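Local coordinates for major capsid protein (Human herpesvirus 1, PDB 1NO7) that forms the hexons and pentons of the icosahedral viral capsid, the present fragment being its protease-resistant upper domain, at residues M51-F55 with L539-L544; A96-G102 with E120-R126; A163-F168 with R210-N216; V254-T258 with N273-R277. All coordinates share one frame; numbering follows the deposited sequence.

Contact 1. Residues M51-F55 with L539-L544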
loop_
_atom_site.group_PDB
_atom_site.type_symbol
_atom_site.label_atom_id
_atom_site.label_comp_id
_atom_site.label_asym_id
_atom_site.label_seq_id
_atom_site.Cartn_x
_atom_site.Cartn_y
_atom_site.Cartn_z
ATOM N N MET A 51 6.808 -10.142 -12.958
ATOM C CA MET A 51 7.461 -10.537 -11.716
ATOM C C MET A 51 6.769 -11.697 -11.000
ATOM O O MET A 51 7.264 -12.822 -10.980
ATOM C CB MET A 51 7.501 -9.319 -10.808
ATOM C CG MET A 51 8.412 -9.425 -9.631
ATOM S SD MET A 51 8.702 -7.744 -9.080
ATOM C CE MET A 51 9.859 -7.159 -10.416
ATOM N N GLN A 52 5.621 -11.403 -10.409
ATOM C CA GLN A 52 4.823 -12.391 -9.688
ATOM C C GLN A 52 4.686 -13.758 -10.376
ATOM O O GLN A 52 4.525 -14.783 -9.699
ATOM C CB GLN A 52 3.423 -11.830 -9.435
ATOM C CG GLN A 52 2.974 -11.829 -7.981
ATOM C CD GLN A 52 2.656 -13.207 -7.439
ATOM O OE1 GLN A 52 2.225 -14.109 -8.178
ATOM N NE2 GLN A 52 2.846 -13.375 -6.134
ATOM N N GLN A 53 4.714 -13.783 -11.709
ATOM C CA GLN A 53 4.581 -15.053 -12.434
ATOM C C GLN A 53 5.920 -15.762 -12.525
ATOM O O GLN A 53 6.018 -16.965 -12.276
ATOM C CB GLN A 53 4.018 -14.828 -13.840
ATOM C CG GLN A 53 2.572 -15.264 -13.965
ATOM C CD GLN A 53 2.313 -16.569 -13.228
ATOM O OE1 GLN A 53 2.985 -17.573 -13.461
ATOM N NE2 GLN A 53 1.337 -16.556 -12.329
ATOM N N LEU A 54 6.945 -15.004 -12.892
ATOM C CA LEU A 54 8.292 -15.529 -12.992
ATOM C C LEU A 54 8.587 -16.264 -11.681
ATOM O O LEU A 54 9.363 -17.229 -11.657
ATOM C CB LEU A 54 9.254 -14.361 -13.184
ATOM C CG LEU A 54 10.749 -14.637 -13.253
ATOM C CD1 LEU A 54 11.024 -15.622 -14.381
ATOM C CD2 LEU A 54 11.488 -13.313 -13.442
ATOM N N PHE A 55 7.940 -15.791 -10.613
ATOM C CA PHE A 55 8.060 -16.331 -9.252
ATOM C C PHE A 55 7.423 -17.722 -9.120
ATOM O O PHE A 55 8.133 -18.716 -8.947
ATOM C CB PHE A 55 7.420 -15.322 -8.275
ATOM C CG PHE A 55 7.284 -15.801 -6.841
ATOM C CD1 PHE A 55 8.074 -16.823 -6.330
ATOM C CD2 PHE A 55 6.383 -15.168 -5.982
ATOM C CE1 PHE A 55 7.968 -17.203 -4.986
ATOM C CE2 PHE A 55 6.272 -15.540 -4.643
ATOM C CZ PHE A 55 7.064 -16.556 -4.145
ATOM N N LEU A 539 2.314 -15.160 -0.386
ATOM C CA LEU A 539 3.179 -15.347 -1.559
ATOM C C LEU A 539 4.000 -14.143 -2.023
ATOM O O LEU A 539 4.193 -13.962 -3.227
ATOM C CB LEU A 539 2.355 -15.846 -2.757
ATOM C CG LEU A 539 1.802 -17.274 -2.734
ATOM C CD1 LEU A 539 2.946 -18.204 -2.379
ATOM C CD2 LEU A 539 0.638 -17.412 -1.733
ATOM N N VAL A 540 4.495 -13.331 -1.094
ATOM C CA VAL A 540 5.300 -12.173 -1.489
ATOM C C VAL A 540 6.581 -12.577 -2.240
ATOM O O VAL A 540 7.480 -13.199 -1.660
ATOM C CB VAL A 540 5.701 -11.328 -0.264
ATOM C CG1 VAL A 540 6.687 -10.231 -0.674
ATOM C CG2 VAL A 540 4.454 -10.713 0.366
ATOM N N PRO A 541 6.683 -12.209 -3.535
ATOM C CA PRO A 541 7.824 -12.504 -4.411
ATOM C C PRO A 541 9.183 -12.276 -3.763
ATOM O O PRO A 541 9.474 -11.181 -3.261
ATOM C CB PRO A 541 7.602 -11.560 -5.586
ATOM C CG PRO A 541 6.129 -11.531 -5.695
ATOM C CD PRO A 541 5.706 -11.365 -4.246
ATOM N N PRO A 542 10.043 -13.307 -3.775
ATOM C CA PRO A 542 11.368 -13.150 -3.172
ATOM C C PRO A 542 12.083 -11.932 -3.729
ATOM O O PRO A 542 13.022 -11.435 -3.117
ATOM C CB PRO A 542 12.075 -14.460 -3.520
ATOM C CG PRO A 542 11.378 -14.912 -4.764
ATOM C CD PRO A 542 9.928 -14.606 -4.454
ATOM N N ALA A 543 11.639 -11.445 -4.885
ATOM C CA ALA A 543 12.252 -10.262 -5.490
ATOM C C ALA A 543 11.866 -9.007 -4.691
ATOM O O ALA A 543 12.570 -7.988 -4.727
ATOM C CB ALA A 543 11.803 -10.121 -6.950
ATOM N N LEU A 544 10.755 -9.101 -3.961
ATOM C CA LEU A 544 10.237 -7.988 -3.163
ATOM C C LEU A 544 10.523 -8.117 -1.674
ATOM O O LEU A 544 10.027 -7.317 -0.876
ATOM C CB LEU A 544 8.721 -7.856 -3.371
ATOM C CG LEU A 544 8.193 -7.262 -4.684
ATOM C CD1 LEU A 544 6.790 -7.782 -4.986
ATOM C CD2 LEU A 544 8.208 -5.743 -4.573
#
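The ring of Phe-55 and the double proline Pro-541/Pro-542 make the dense half of this contact. CD of Pro-542 stands over the centre of one ring face, 3.3 Å from the centroid of the Phe-55 ring and 14° off its normal, which meets the definition of a CH-pi interaction. Pro-541 crosses the ring at about a right angle on its CD2 and CE2 side; its CG lies 3.7 Å from Phe-55 CD2. The carbonyl group of Leu-539 sits at the ring edge, near the ring plane, so that a proline covers one face while backbone borders the rim. The first torsion of Phe-55 (chi1 172°) turns CG away from the backbone N and sends the ring out from the helix to this loop.

One turn back, Gln-52 bends at chi2 (-72°) and crosses Pro-541 at about a right angle, with its CG 3.9 Å from Pro-541 CG. The amide NE2 of Gln-52 comes within 3.3 Å of Leu-539 O, but the angle is too poor for a hydrogen bond, and none crosses between the segments. Packing is looser at Met-51. Its CG is 4.4 Å from CB of Ala-543, a partly exposed residue, and its SD is 4.5 Å from Leu-544 CG.

The contact thus lays helix 48-56 against the loop between helices 531-534 and 554-562, joining parts of the chain nearly 500 residues apart. Trp-59 meets Phe-55 edge-to-face and also touches Pro-542, Leu-508 lies against Met-51, and Leu-539 packs on helix 531-534.

Contact 2. Residues A96-G102 with E120-R126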
loop_
_atom_site.group_PDB
_atom_site.type_symbol
_atom_site.label_atom_id
_atom_site.label_comp_id
_atom_site.label_asym_id
_atom_site.label_seq_id
_atom_site.Cartn_x
_atom_site.Cartn_y
_atom_site.Cartn_z
ATOM N N ALA A 96 15.470 -10.631 20.967
ATOM C CA ALA A 96 15.824 -9.604 20.006
ATOM C C ALA A 96 16.251 -10.150 18.645
ATOM O O ALA A 96 16.692 -9.382 17.791
ATOM C CB ALA A 96 16.920 -8.723 20.570
ATOM N N PHE A 97 16.139 -11.452 18.411
ATOM C CA PHE A 97 16.552 -11.960 17.106
ATOM C C PHE A 97 15.698 -13.068 16.541
ATOM O O PHE A 97 14.836 -13.619 17.220
ATOM C CB PHE A 97 17.995 -12.454 17.153
ATOM C CG PHE A 97 18.997 -11.365 17.364
ATOM C CD1 PHE A 97 19.063 -10.688 18.579
ATOM C CD2 PHE A 97 19.847 -10.986 16.336
ATOM C CE1 PHE A 97 19.965 -9.632 18.770
ATOM C CE2 PHE A 97 20.769 -9.922 16.509
ATOM C CZ PHE A 97 20.824 -9.244 17.729
ATOM N N ASP A 98 15.951 -13.384 15.275
ATOM C CA ASP A 98 15.251 -14.460 14.589
ATOM C C ASP A 98 16.342 -15.362 14.012
ATOM O O ASP A 98 17.198 -14.908 13.238
ATOM C CB ASP A 98 14.364 -13.912 13.463
ATOM C CG ASP A 98 12.882 -13.906 13.829
ATOM O OD1 ASP A 98 12.390 -14.943 14.328
ATOM O OD2 ASP A 98 12.206 -12.874 13.604
ATOM N N PHE A 99 16.329 -16.631 14.416
ATOM C CA PHE A 99 17.326 -17.593 13.942
ATOM C C PHE A 99 16.643 -18.559 13.006
ATOM O O PHE A 99 15.648 -19.190 13.374
ATOM C CB PHE A 99 17.940 -18.356 15.125
ATOM C CG PHE A 99 18.527 -17.450 16.173
ATOM C CD1 PHE A 99 17.693 -16.791 17.090
ATOM C CD2 PHE A 99 19.895 -17.165 16.171
ATOM C CE1 PHE A 99 18.218 -15.851 17.982
ATOM C CE2 PHE A 99 20.431 -16.232 17.051
ATOM C CZ PHE A 99 19.598 -15.568 17.960
ATOM N N PHE A 100 17.178 -18.683 11.798
ATOM C CA PHE A 100 16.571 -19.561 10.812
ATOM C C PHE A 100 17.620 -20.236 9.947
ATOM O O PHE A 100 18.788 -19.818 9.907
ATOM C CB PHE A 100 15.631 -18.743 9.927
ATOM C CG PHE A 100 16.296 -17.546 9.295
ATOM C CD1 PHE A 100 17.131 -17.699 8.186
ATOM C CD2 PHE A 100 16.161 -16.275 9.861
ATOM C CE1 PHE A 100 17.827 -16.601 7.655
ATOM C CE2 PHE A 100 16.855 -15.167 9.339
ATOM C CZ PHE A 100 17.687 -15.329 8.240
ATOM N N VAL A 101 17.182 -21.279 9.250
ATOM C CA VAL A 101 18.045 -22.043 8.359
ATOM C C VAL A 101 18.431 -21.160 7.175
ATOM O O VAL A 101 17.717 -21.103 6.165
ATOM C CB VAL A 101 17.315 -23.294 7.819
ATOM C CG1 VAL A 101 18.315 -24.237 7.167
ATOM C CG2 VAL A 101 16.553 -23.984 8.938
ATOM N N GLY A 102 19.558 -20.468 7.310
ATOM C CA GLY A 102 20.014 -19.591 6.250
ATOM C C GLY A 102 20.223 -20.292 4.919
ATOM O O GLY A 102 19.648 -21.351 4.654
ATOM N N GLU A 120 23.280 -23.152 5.745
ATOM C CA GLU A 120 23.825 -22.738 7.035
ATOM C C GLU A 120 22.692 -22.170 7.882
ATOM O O GLU A 120 21.517 -22.243 7.505
ATOM C CB GLU A 120 24.923 -21.682 6.870
ATOM C CG GLU A 120 24.402 -20.271 6.719
ATOM C CD GLU A 120 25.468 -19.220 6.966
ATOM O OE1 GLU A 120 26.452 -19.165 6.194
ATOM O OE2 GLU A 120 25.318 -18.448 7.938
ATOM N N ILE A 121 23.042 -21.589 9.023
ATOM C CA ILE A 121 22.036 -21.041 9.919
ATOM C C ILE A 121 22.340 -19.590 10.268
ATOM O O ILE A 121 23.337 -19.282 10.922
ATOM C CB ILE A 121 21.947 -21.902 11.194
ATOM C CG1 ILE A 121 21.104 -21.192 12.248
ATOM C CG2 ILE A 121 23.362 -22.239 11.691
ATOM C CD1 ILE A 121 20.901 -22.031 13.475
ATOM N N GLN A 122 21.469 -18.697 9.814
ATOM C CA GLN A 122 21.654 -17.276 10.049
ATOM C C GLN A 122 20.652 -16.755 11.061
ATOM O O GLN A 122 19.704 -17.446 11.459
ATOM C CB GLN A 122 21.491 -16.501 8.740
ATOM C CG GLN A 122 22.000 -17.227 7.520
ATOM C CD GLN A 122 21.759 -16.439 6.254
ATOM O OE1 GLN A 122 21.973 -16.928 5.142
ATOM N NE2 GLN A 122 21.320 -15.194 6.412
ATOM N N ALA A 123 20.872 -15.515 11.466
ATOM C CA ALA A 123 19.993 -14.872 12.417
ATOM C C ALA A 123 19.828 -13.413 12.023
ATOM O O ALA A 123 20.801 -12.732 11.640
ATOM C CB ALA A 123 20.565 -14.975 13.803
ATOM N N THR A 124 18.588 -12.944 12.117
ATOM C CA THR A 124 18.243 -11.578 11.766
ATOM C C THR A 124 17.684 -10.863 12.991
ATOM O O THR A 124 17.070 -11.485 13.859
ATOM C CB THR A 124 17.198 -11.564 10.647
ATOM O OG1 THR A 124 16.838 -10.218 10.348
ATOM C CG2 THR A 124 15.949 -12.299 11.087
ATOM N N TRP A 125 17.893 -9.551 13.046
ATOM C CA TRP A 125 17.440 -8.749 14.178
ATOM C C TRP A 125 15.974 -8.306 14.177
ATOM O O TRP A 125 15.658 -7.283 13.570
ATOM C CB TRP A 125 18.317 -7.493 14.301
ATOM C CG TRP A 125 17.856 -6.618 15.406
ATOM C CD1 TRP A 125 17.603 -7.011 16.680
ATOM C CD2 TRP A 125 17.546 -5.220 15.348
ATOM N NE1 TRP A 125 17.148 -5.952 17.430
ATOM C CE2 TRP A 125 17.103 -4.836 16.638
ATOM C CE3 TRP A 125 17.595 -4.253 14.339
ATOM C CZ2 TRP A 125 16.708 -3.522 16.948
ATOM C CZ3 TRP A 125 17.201 -2.939 14.647
ATOM C CH2 TRP A 125 16.762 -2.593 15.944
ATOM N N ARG A 126 15.079 -9.037 14.844
ATOM C CA ARG A 126 13.668 -8.607 14.908
ATOM C C ARG A 126 13.758 -7.132 15.236
ATOM O O ARG A 126 14.380 -6.759 16.231
ATOM C CB ARG A 126 12.942 -9.315 16.037
ATOM C CG ARG A 126 12.723 -10.773 15.781
ATOM C CD ARG A 126 12.382 -11.505 17.052
ATOM N NE ARG A 126 12.095 -12.907 16.779
ATOM C CZ ARG A 126 12.046 -13.854 17.709
ATOM N NH1 ARG A 126 12.274 -13.549 18.981
ATOM N NH2 ARG A 126 11.768 -15.107 17.366
#
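Phe-100 and Thr-124 form the apolar centre on one face of a two-stranded antiparallel sheet, with Thr-124 CG2 3.5 Å from Phe-100 CE2 at the ring edge. The chi1 of Phe-100 (54°) swings its ring back across the partner strand, where CE1 also reaches Gln-122 CB. On the opposite face Phe-99 CD2 lies against Ala-123 CB. Further along, Trp-125 turns an edge toward the face of Phe-97, the planes at 54° and the centroids of the Phe-97 ring and the five-membered ring of Trp-125 5.2 Å apart.

Two hydrogen-bonded pairs, Asp-98 with Thr-124 and Phe-100 with Gln-122, flank the non-hydrogen-bonded pair Phe-99/Ala-123; Phe-100 N to Gln-122 O, at 2.8 Å, is one of four backbone bonds.

At the polar edge Arg-126 makes a side-on salt bridge to Asp-98. Its NH2 lies 3.1 Å from Asp-98 OD1, and its NE 3.2 Å from Asp-98 OD2. Both oxygens are approached from above the carboxylate plane, which stands 88° from the guanidinium. NH2 also pairs with Glu-92 and NH1 bonds Pro-95 O, while Thr-124 OG1 receives Arg-553. With carboxylate partners in Asp-98 and Glu-92 and a carbonyl at NH1, the guanidinium is probably fixed in rotation, its charge probably offsetting theirs.

Contact 3. Residues A163-F168 with R210-N216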
loop_
_atom_site.group_PDB
_atom_site.type_symbol
_atom_site.label_atom_id
_atom_site.label_comp_id
_atom_site.label_asym_id
_atom_site.label_seq_id
_atom_site.Cartn_x
_atom_site.Cartn_y
_atom_site.Cartn_z
ATOM N N ALA A 163 -18.620 2.583 7.938
ATOM C CA ALA A 163 -18.463 3.185 6.620
ATOM C C ALA A 163 -17.211 2.641 5.929
ATOM O O ALA A 163 -17.295 1.979 4.892
ATOM C CB ALA A 163 -18.362 4.696 6.747
ATOM N N VAL A 164 -16.048 2.908 6.511
ATOM C CA VAL A 164 -14.794 2.445 5.926
ATOM C C VAL A 164 -14.638 0.932 5.850
ATOM O O VAL A 164 -14.115 0.393 4.859
ATOM C CB VAL A 164 -13.596 2.968 6.691
ATOM C CG1 VAL A 164 -12.328 2.522 5.993
ATOM C CG2 VAL A 164 -13.656 4.475 6.758
ATOM N N ARG A 165 -15.044 0.235 6.905
ATOM C CA ARG A 165 -14.918 -1.211 6.859
ATOM C C ARG A 165 -15.716 -1.604 5.621
ATOM O O ARG A 165 -15.151 -2.074 4.620
ATOM C CB ARG A 165 -15.509 -1.863 8.104
ATOM C CG ARG A 165 -15.170 -3.333 8.175
ATOM C CD ARG A 165 -15.887 -4.007 9.302
ATOM N NE ARG A 165 -15.360 -3.601 10.594
ATOM C CZ ARG A 165 -15.952 -3.884 11.745
ATOM N NH1 ARG A 165 -17.091 -4.569 11.749
ATOM N NH2 ARG A 165 -15.406 -3.498 12.890
ATOM N N GLY A 166 -17.024 -1.360 5.693
ATOM C CA GLY A 166 -17.918 -1.655 4.582
ATOM C C GLY A 166 -17.238 -1.486 3.232
ATOM O O GLY A 166 -17.251 -2.410 2.405
ATOM N N ALA A 167 -16.634 -0.321 3.007
ATOM C CA ALA A 167 -15.942 -0.083 1.752
ATOM C C ALA A 167 -15.029 -1.286 1.480
ATOM O O ALA A 167 -15.125 -1.945 0.424
ATOM C CB ALA A 167 -15.116 1.195 1.843
ATOM N N PHE A 168 -14.156 -1.586 2.445
ATOM C CA PHE A 168 -13.215 -2.705 2.330
ATOM C C PHE A 168 -13.819 -4.098 2.168
ATOM O O PHE A 168 -13.240 -4.954 1.501
ATOM C CB PHE A 168 -12.287 -2.703 3.527
ATOM C CG PHE A 168 -11.171 -1.712 3.422
ATOM C CD1 PHE A 168 -11.214 -0.515 4.131
ATOM C CD2 PHE A 168 -10.037 -2.013 2.657
ATOM C CE1 PHE A 168 -10.133 0.375 4.091
ATOM C CE2 PHE A 168 -8.956 -1.141 2.604
ATOM C CZ PHE A 168 -9.000 0.061 3.328
ATOM N N ARG A 210 -23.749 3.621 2.626
ATOM C CA ARG A 210 -22.919 4.511 3.436
ATOM C C ARG A 210 -21.482 3.978 3.547
ATOM O O ARG A 210 -21.137 3.329 4.528
ATOM C CB ARG A 210 -23.572 4.655 4.807
ATOM C CG ARG A 210 -25.091 4.638 4.700
ATOM C CD ARG A 210 -25.796 4.946 6.011
ATOM N NE ARG A 210 -25.588 6.323 6.455
ATOM C CZ ARG A 210 -25.721 7.393 5.676
ATOM N NH1 ARG A 210 -26.059 7.258 4.396
ATOM N NH2 ARG A 210 -25.529 8.606 6.181
ATOM N N CYS A 211 -20.648 4.266 2.541
ATOM C CA CYS A 211 -19.252 3.798 2.501
ATOM C C CYS A 211 -18.282 4.799 1.890
ATOM O O CYS A 211 -18.514 5.330 0.798
ATOM C CB CYS A 211 -19.144 2.516 1.690
ATOM S SG CYS A 211 -20.232 1.230 2.269
ATOM N N ALA A 212 -17.177 5.039 2.583
ATOM C CA ALA A 212 -16.175 5.976 2.098
ATOM C C ALA A 212 -15.726 5.522 0.718
ATOM O O ALA A 212 -15.338 4.369 0.525
ATOM C CB ALA A 212 -15.009 6.008 3.040
ATOM N N ALA A 213 -15.798 6.443 -0.235
ATOM C CA ALA A 213 -15.431 6.177 -1.617
ATOM C C ALA A 213 -14.007 5.676 -1.874
ATOM O O ALA A 213 -13.847 4.544 -2.323
ATOM C CB ALA A 213 -15.701 7.408 -2.459
ATOM N N PHE A 214 -12.969 6.464 -1.592
ATOM C CA PHE A 214 -11.625 5.967 -1.918
ATOM C C PHE A 214 -10.650 5.610 -0.779
ATOM O O PHE A 214 -9.429 5.801 -0.930
ATOM C CB PHE A 214 -10.925 6.947 -2.845
ATOM C CG PHE A 214 -11.676 7.225 -4.110
ATOM C CD1 PHE A 214 -12.898 7.902 -4.077
ATOM C CD2 PHE A 214 -11.156 6.824 -5.346
ATOM C CE1 PHE A 214 -13.591 8.179 -5.241
ATOM C CE2 PHE A 214 -11.843 7.094 -6.533
ATOM C CZ PHE A 214 -13.063 7.772 -6.483
ATOM N N VAL A 215 -11.161 5.073 0.333
ATOM C CA VAL A 215 -10.321 4.702 1.487
ATOM C C VAL A 215 -9.082 3.836 1.186
ATOM O O VAL A 215 -8.183 3.717 2.028
ATOM C CB VAL A 215 -11.130 3.937 2.497
ATOM C CG1 VAL A 215 -12.279 4.778 2.973
ATOM C CG2 VAL A 215 -11.637 2.650 1.849
ATOM N N ASN A 216 -9.033 3.218 0.007
ATOM C CA ASN A 216 -7.894 2.373 -0.339
ATOM C C ASN A 216 -6.655 3.179 -0.793
ATOM O O ASN A 216 -5.640 2.604 -1.221
ATOM C CB ASN A 216 -8.305 1.344 -1.415
ATOM C CG ASN A 216 -8.110 1.857 -2.836
ATOM O OD1 ASN A 216 -8.809 2.774 -3.294
ATOM N ND2 ASN A 216 -7.147 1.265 -3.544
#
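Ala-163 O is shared by its own helix and by the loop across from it: Ala-167 N donates a backbone hydrogen bond of 3.0 Å to Ala-163 O, and CA of Cys-211 adds a CA-H...O contact at 3.6 Å to the same oxygen. The motif is helix-against-loop packing. Helix 158-169 rests on the irregular link between helices 195-208 and 218-226, and no conventional hydrogen bond crosses between the segments. A second CA-H...O contact runs the other way, from Ala-163 CA to Arg-210 O, 3.4 Å and 156° at the hydrogen, so the two backbones touch directly at this end. The CA atoms of Ala-163 and Cys-211 are 4.2 Å apart, an approach consistent with the small side chains here. Cys-211 SG lies by the helix backbone at Gly-166 and Ala-167, where glycine presents no side chain.

Farther along, the backbones diverge and side chains fill the gap. Ala-167 CB faces the loop beside Ala-212 O and the CG2 branch of Val-215. Val-215 is the main apolar bridge, its two methyls taking different partners. CG1 meets Val-164 CG1 at 3.8 Å, obliquely.

Helices and a loop surround it: Val-239 and Leu-243 of helix 234-256 pack on Ala-163 and Val-164, and Phe-370 of helix 353-371 touches Val-164 and Phe-168. The loop residue Met-490 lies against Ala-167, Phe-168 and Val-215. Tyr-362 OH bonds Val-215 O. The other methyl of Val-215, CG2, is placed between the backbone N and the carbonyl carbon (chi1 of the residue -60°) and approaches Phe-168 CE1 to 3.5 Å.

Contact 4. Residues V254-T258 with N273-R277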
loop_
_atom_site.group_PDB
_atom_site.type_symbol
_atom_site.label_atom_id
_atom_site.label_comp_id
_atom_site.label_asym_id
_atom_site.label_seq_id
_atom_site.Cartn_x
_atom_site.Cartn_y
_atom_site.Cartn_z
ATOM N N VAL A 254 3.884 8.301 18.745
ATOM C CA VAL A 254 5.333 8.180 18.776
ATOM C C VAL A 254 5.964 9.264 19.638
ATOM O O VAL A 254 6.703 8.958 20.575
ATOM C CB VAL A 254 5.950 8.261 17.376
ATOM C CG1 VAL A 254 7.461 8.519 17.484
ATOM C CG2 VAL A 254 5.706 6.954 16.644
ATOM N N ASP A 255 5.681 10.525 19.332
ATOM C CA ASP A 255 6.252 11.630 20.103
ATOM C C ASP A 255 5.867 11.543 21.585
ATOM O O ASP A 255 6.575 12.068 22.453
ATOM C CB ASP A 255 5.799 12.971 19.513
ATOM C CG ASP A 255 6.175 13.120 18.046
ATOM O OD1 ASP A 255 7.374 12.996 17.720
ATOM O OD2 ASP A 255 5.271 13.361 17.218
ATOM N N ASP A 256 4.749 10.874 21.864
ATOM C CA ASP A 256 4.265 10.697 23.233
ATOM C C ASP A 256 5.145 9.755 24.065
ATOM O O ASP A 256 5.107 9.770 25.300
ATOM C CB ASP A 256 2.842 10.145 23.216
ATOM C CG ASP A 256 1.807 11.228 23.108
ATOM O OD1 ASP A 256 0.625 10.883 22.901
ATOM O OD2 ASP A 256 2.172 12.418 23.240
ATOM N N PHE A 257 5.928 8.933 23.374
ATOM C CA PHE A 257 6.807 7.969 24.015
ATOM C C PHE A 257 8.222 8.045 23.448
ATOM O O PHE A 257 8.870 7.023 23.202
ATOM C CB PHE A 257 6.221 6.571 23.844
ATOM C CG PHE A 257 4.909 6.389 24.541
ATOM C CD1 PHE A 257 3.981 5.473 24.073
ATOM C CD2 PHE A 257 4.617 7.107 25.690
ATOM C CE1 PHE A 257 2.771 5.268 24.748
ATOM C CE2 PHE A 257 3.418 6.916 26.373
ATOM C CZ PHE A 257 2.489 5.992 25.903
ATOM N N THR A 258 8.669 9.274 23.197
ATOM C CA THR A 258 10.031 9.535 22.734
ATOM C C THR A 258 10.482 10.674 23.648
ATOM O O THR A 258 9.650 11.422 24.172
ATOM C CB THR A 258 10.113 10.000 21.261
ATOM O OG1 THR A 258 9.597 8.976 20.403
ATOM C CG2 THR A 258 11.581 10.267 20.867
ATOM N N ASN A 273 13.551 5.511 17.883
ATOM C CA ASN A 273 12.585 4.960 18.821
ATOM C C ASN A 273 11.347 4.310 18.158
ATOM O O ASN A 273 10.644 3.523 18.809
ATOM C CB ASN A 273 12.158 6.066 19.789
ATOM C CG ASN A 273 11.065 5.622 20.731
ATOM O OD1 ASN A 273 11.094 4.504 21.241
ATOM N ND2 ASN A 273 10.100 6.499 20.979
ATOM N N HIS A 274 11.072 4.625 16.884
ATOM C CA HIS A 274 9.908 4.045 16.184
ATOM C C HIS A 274 10.090 3.793 14.688
ATOM O O HIS A 274 10.756 4.560 13.995
ATOM C CB HIS A 274 8.672 4.914 16.360
ATOM C CG HIS A 274 7.395 4.195 16.061
ATOM N ND1 HIS A 274 6.486 3.854 17.041
ATOM C CD2 HIS A 274 6.880 3.741 14.896
ATOM C CE1 HIS A 274 5.463 3.222 16.491
ATOM N NE2 HIS A 274 5.679 3.141 15.190
ATOM N N LEU A 275 9.452 2.736 14.191
ATOM C CA LEU A 275 9.580 2.353 12.791
ATOM C C LEU A 275 8.870 3.273 11.791
ATOM O O LEU A 275 9.497 3.736 10.833
ATOM C CB LEU A 275 9.114 0.897 12.601
ATOM C CG LEU A 275 9.308 0.319 11.189
ATOM C CD1 LEU A 275 10.770 0.447 10.748
ATOM C CD2 LEU A 275 8.879 -1.141 11.185
ATOM N N MET A 276 7.579 3.530 11.990
ATOM C CA MET A 276 6.846 4.402 11.073
ATOM C C MET A 276 7.619 5.727 10.903
ATOM O O MET A 276 7.918 6.129 9.781
ATOM C CB MET A 276 5.402 4.659 11.574
ATOM C CG MET A 276 4.481 3.396 11.744
ATOM S SD MET A 276 4.132 2.415 10.184
ATOM C CE MET A 276 5.912 1.922 9.645
ATOM N N ARG A 277 7.982 6.390 11.998
ATOM C CA ARG A 277 8.711 7.667 11.910
ATOM C C ARG A 277 10.130 7.476 11.374
ATOM O O ARG A 277 10.913 8.431 11.337
ATOM C CB ARG A 277 8.811 8.332 13.281
ATOM C CG ARG A 277 7.485 8.512 13.993
ATOM C CD ARG A 277 6.804 9.843 13.677
ATOM N NE ARG A 277 7.395 10.978 14.392
ATOM C CZ ARG A 277 8.559 11.539 14.073
ATOM N NH1 ARG A 277 9.258 11.066 13.033
ATOM N NH2 ARG A 277 9.027 12.554 14.807
#
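Asn-273 ND2 donates to Thr-258 OG1 over 2.6 Å, with the hydroxyl oxygen in the amide plane and an angle of 152° at the hydrogen. The same nitrogen makes a second, weak bond to Phe-257 O, bent to 130°. Thr-258 OG1 is in turn a donor: with chi1 at -62° it lies beside its own backbone N and reaches back to Val-254 O, 2.9 Å away. That carbonyl also accepts Phe-257 N, the two donors arriving from opposite faces of its plane. Asn-273 OD1 has a weak partner in Gln-589.

Val-254 carries the apolar part with its two methyls. CG2 stands over one face of the His-274 ring, 3.5 Å from the ring centroid, a CH-pi contact offset toward the rim. CG1 lies 3.5 Å from Arg-277 CG, part of an arginine chain folded at chi2 and chi3. At the outer margin Arg-277 NH2 makes a weak salt bridge of 3.4 Å to Asp-255 OD1, which lies at the guanidinium edge. Asp-256 pairs with Arg-153, and Phe-579 meets His-274 edge-to-face.

The end of helix 234-256 is therefore joined to the last residue of helix 269-273 and the loop that follows it by the asparagine-threonine relay, which engages carbonyls near the helix terminus, and by the packing of Val-254 on His-274 and Arg-277. The long ion pair at poorly ordered, exposed Asp-255 probably adds less.

The four contacts are separate sites in one upper domain, and none touches another. Contact 1 joins an early segment to a late one, so contacts 2, 3 and 4, which follow in series along the sequence, all fall between its two segments. The closest approach is between contacts 2 and 4, whose nearest atoms are about 8 Å apart although their centres are about 26 Å apart. Contacts 2 and 3 are the most distant, about 39 Å between centres, on opposite sides of the chain's centre. Helix 234-256 links contacts 3 and 4: it packs on 163-168 and supplies residues of 254-258. Contact 2 alone pairs strands; the others set helices or helix ends against loops.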